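Local structure of glycosaminoglycan xylosylkinase (Hydra vulgaris, 5XOM) at residues 223-228 / 279-284. The protein is a Fam20-family kinase that probably phosphorylates xylose in the linker region of glycosaminoglycan chains. Residues are numbered along the deposited sequence; the frame is centred on the assembly and turned at random.
Sequences LPHPWR and HHYEYI
The Tyr281 ring turns its edge to the face of the His225 ring in an offset edge-to-face pair, planes at 84°, and His225 CA sits at the tyrosine's edge, in plane. At the edge of the His225 imidazole ND1 accepts the N-H of Trp227, which helps set the ring's rotation. Over one face of the His280 ring lies Pro224 CA, 4.0 Å from the centroid in a CH-pi contact, while at the ring's edge ND1 shares a 2.8 Å hydrogen bond with His279 ND1. Pro224 CB covers one face of the Arg228 guanidinium, offset toward the rim. Tyr281 CG stands between its backbone N and carbonyl carbon (chi1 68°), which lays the ring alongside Leu223; CB of that leucine meets CZ of Tyr281 at 3.9 Å, and its CD1 reaches Tyr283 CE1. Leu223 and Tyr281 pair antiparallel through two backbone bonds, and His225 N adds a third to His279 O. A type I turn follows, where Arg228 N and NH1 grip His225 O from opposite faces of its carbonyl plane. An alanine in place of Tyr281 would probably open a gap between Leu223 and His225 and leave Tyr254 and Arg259 without the hydroxyl they bond. Within the C-terminal Fam20 kinase region, strand 221-224 is the outer strand of a small antiparallel sheet, beside 280-286; helix 259-273 packs Leu263 against His225 and Tyr281, and helix 313-318 receives Trp227.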
loop_
_atom_site.group_PDB
_atom_site.type_symbol
_atom_site.label_atom_id
_atom_site.label_comp_id
_atom_site.label_asym_id
_atom_site.label_seq_id
_atom_site.Cartn_x
_atom_site.Cartn_y
_atom_site.Cartn_z
ATOM N N LEU A 223 9.081 -30.064 3.468
ATOM C CA LEU A 223 8.821 -31.378 2.901
ATOM C C LEU A 223 9.714 -31.603 1.691
ATOM O O LEU A 223 10.140 -30.641 1.042
ATOM C CB LEU A 223 7.350 -31.540 2.482
ATOM C CG LEU A 223 6.311 -31.615 3.601
ATOM C CD1 LEU A 223 4.894 -31.658 3.033
ATOM C CD2 LEU A 223 6.576 -32.838 4.468
ATOM N N PRO A 224 10.026 -32.860 1.372
ATOM C CA PRO A 224 10.800 -33.134 0.154
ATOM C C PRO A 224 10.004 -32.793 -1.099
ATOM O O PRO A 224 8.799 -33.042 -1.178
ATOM C CB PRO A 224 11.087 -34.641 0.242
ATOM C CG PRO A 224 10.062 -35.175 1.184
ATOM C CD PRO A 224 9.787 -34.078 2.165
ATOM N N HIS A 225 10.696 -32.227 -2.084
ATOM C CA HIS A 225 10.061 -31.875 -3.350
ATOM C C HIS A 225 9.861 -33.134 -4.188
ATOM O O HIS A 225 10.820 -33.879 -4.411
ATOM C CB HIS A 225 10.923 -30.879 -4.119
ATOM C CG HIS A 225 10.170 -30.084 -5.142
ATOM N ND1 HIS A 225 9.559 -30.663 -6.231
ATOM C CD2 HIS A 225 9.966 -28.750 -5.260
ATOM C CE1 HIS A 225 8.986 -29.725 -6.963
ATOM N NE2 HIS A 225 9.221 -28.554 -6.398
ATOM N N PRO A 226 8.634 -33.422 -4.642
ATOM C CA PRO A 226 8.416 -34.618 -5.474
ATOM C C PRO A 226 9.310 -34.670 -6.705
ATOM O O PRO A 226 9.566 -35.753 -7.239
ATOM C CB PRO A 226 6.936 -34.511 -5.860
ATOM C CG PRO A 226 6.315 -33.746 -4.740
ATOM C CD PRO A 226 7.368 -32.751 -4.298
ATOM N N TRP A 227 9.791 -33.515 -7.169
ATOM C CA TRP A 227 10.641 -33.451 -8.352
ATOM C C TRP A 227 12.104 -33.196 -8.009
ATOM O O TRP A 227 12.870 -32.747 -8.868
ATOM C CB TRP A 227 10.117 -32.388 -9.317
ATOM C CG TRP A 227 8.927 -32.860 -10.101
ATOM C CD1 TRP A 227 8.947 -33.470 -11.321
ATOM C CD2 TRP A 227 7.547 -32.774 -9.719
ATOM N NE1 TRP A 227 7.667 -33.768 -11.723
ATOM C CE2 TRP A 227 6.789 -33.350 -10.759
ATOM C CE3 TRP A 227 6.879 -32.264 -8.601
ATOM C CZ2 TRP A 227 5.398 -33.429 -10.716
ATOM C CZ3 TRP A 227 5.497 -32.341 -8.560
ATOM C CH2 TRP A 227 4.771 -32.920 -9.610
ATOM N N ARG A 228 12.513 -33.493 -6.777
ATOM C CA ARG A 228 13.902 -33.316 -6.381
ATOM C C ARG A 228 14.825 -34.229 -7.184
ATOM O O ARG A 228 14.417 -35.263 -7.722
ATOM C CB ARG A 228 14.071 -33.589 -4.885
ATOM C CG ARG A 228 13.809 -35.029 -4.462
ATOM C CD ARG A 228 13.708 -35.116 -2.946
ATOM N NE ARG A 228 13.491 -36.479 -2.467
ATOM C CZ ARG A 228 12.303 -37.077 -2.421
ATOM N NH1 ARG A 228 11.214 -36.438 -2.832
ATOM N NH2 ARG A 228 12.200 -38.320 -1.965
ATOM N N HIS A 279 15.434 -29.031 -3.586
ATOM C CA HIS A 279 15.141 -30.442 -3.347
ATOM C C HIS A 279 14.151 -30.634 -2.204
ATOM O O HIS A 279 13.394 -31.612 -2.203
ATOM C CB HIS A 279 16.439 -31.212 -3.074
ATOM C CG HIS A 279 17.329 -30.569 -2.055
ATOM N ND1 HIS A 279 17.049 -30.583 -0.706
ATOM C CD2 HIS A 279 18.498 -29.898 -2.190
ATOM C CE1 HIS A 279 18.004 -29.942 -0.053
ATOM N NE2 HIS A 279 18.896 -29.517 -0.931
ATOM N N HIS A 280 14.140 -29.721 -1.236
ATOM C CA HIS A 280 13.088 -29.630 -0.232
ATOM C C HIS A 280 12.439 -28.260 -0.342
ATOM O O HIS A 280 13.132 -27.252 -0.495
ATOM C CB HIS A 280 13.634 -29.822 1.190
ATOM C CG HIS A 280 14.017 -31.231 1.511
ATOM N ND1 HIS A 280 15.102 -31.858 0.938
ATOM C CD2 HIS A 280 13.461 -32.135 2.351
ATOM C CE1 HIS A 280 15.197 -33.088 1.409
ATOM N NE2 HIS A 280 14.212 -33.281 2.268
ATOM N N TYR A 281 11.113 -28.216 -0.270
ATOM C CA TYR A 281 10.409 -26.945 -0.281
ATOM C C TYR A 281 9.872 -26.638 1.111
ATOM O O TYR A 281 9.763 -27.517 1.971
ATOM C CB TYR A 281 9.283 -26.935 -1.324
ATOM C CG TYR A 281 8.114 -27.856 -1.034
ATOM C CD1 TYR A 281 7.021 -27.411 -0.301
ATOM C CD2 TYR A 281 8.095 -29.160 -1.511
ATOM C CE1 TYR A 281 5.946 -28.236 -0.041
ATOM C CE2 TYR A 281 7.022 -29.998 -1.258
ATOM C CZ TYR A 281 5.949 -29.528 -0.522
ATOM O OH TYR A 281 4.874 -30.349 -0.260
ATOM N N GLU A 282 9.554 -25.366 1.327
ATOM C CA GLU A 282 9.092 -24.880 2.617
ATOM C C GLU A 282 7.804 -24.090 2.426
ATOM O O GLU A 282 7.605 -23.441 1.395
ATOM C CB GLU A 282 10.166 -24.015 3.290
ATOM C CG GLU A 282 11.391 -24.807 3.736
ATOM C CD GLU A 282 12.560 -23.927 4.148
ATOM O OE1 GLU A 282 12.851 -23.852 5.360
ATOM O OE2 GLU A 282 13.194 -23.313 3.260
ATOM N N TYR A 283 6.930 -24.149 3.431
ATOM C CA TYR A 283 5.622 -23.523 3.316
ATOM C C TYR A 283 5.162 -23.000 4.669
ATOM O O TYR A 283 5.600 -23.478 5.719
ATOM C CB TYR A 283 4.588 -24.496 2.730
ATOM C CG TYR A 283 4.284 -25.724 3.567
ATOM C CD1 TYR A 283 5.068 -26.870 3.471
ATOM C CD2 TYR A 283 3.186 -25.753 4.417
ATOM C CE1 TYR A 283 4.777 -28.006 4.224
ATOM C CE2 TYR A 283 2.883 -26.885 5.171
ATOM C CZ TYR A 283 3.682 -28.005 5.071
ATOM O OH TYR A 283 3.381 -29.122 5.821
ATOM N N ILE A 284 4.297 -21.985 4.628
ATOM C CA ILE A 284 3.619 -21.477 5.811
ATOM C C ILE A 284 2.197 -22.018 5.798
ATOM O O ILE A 284 1.684 -22.463 4.768
ATOM C CB ILE A 284 3.622 -19.929 5.878
ATOM C CG1 ILE A 284 2.961 -19.334 4.631
ATOM C CG2 ILE A 284 5.046 -19.404 6.056
ATOM C CD1 ILE A 284 2.788 -17.815 4.683
#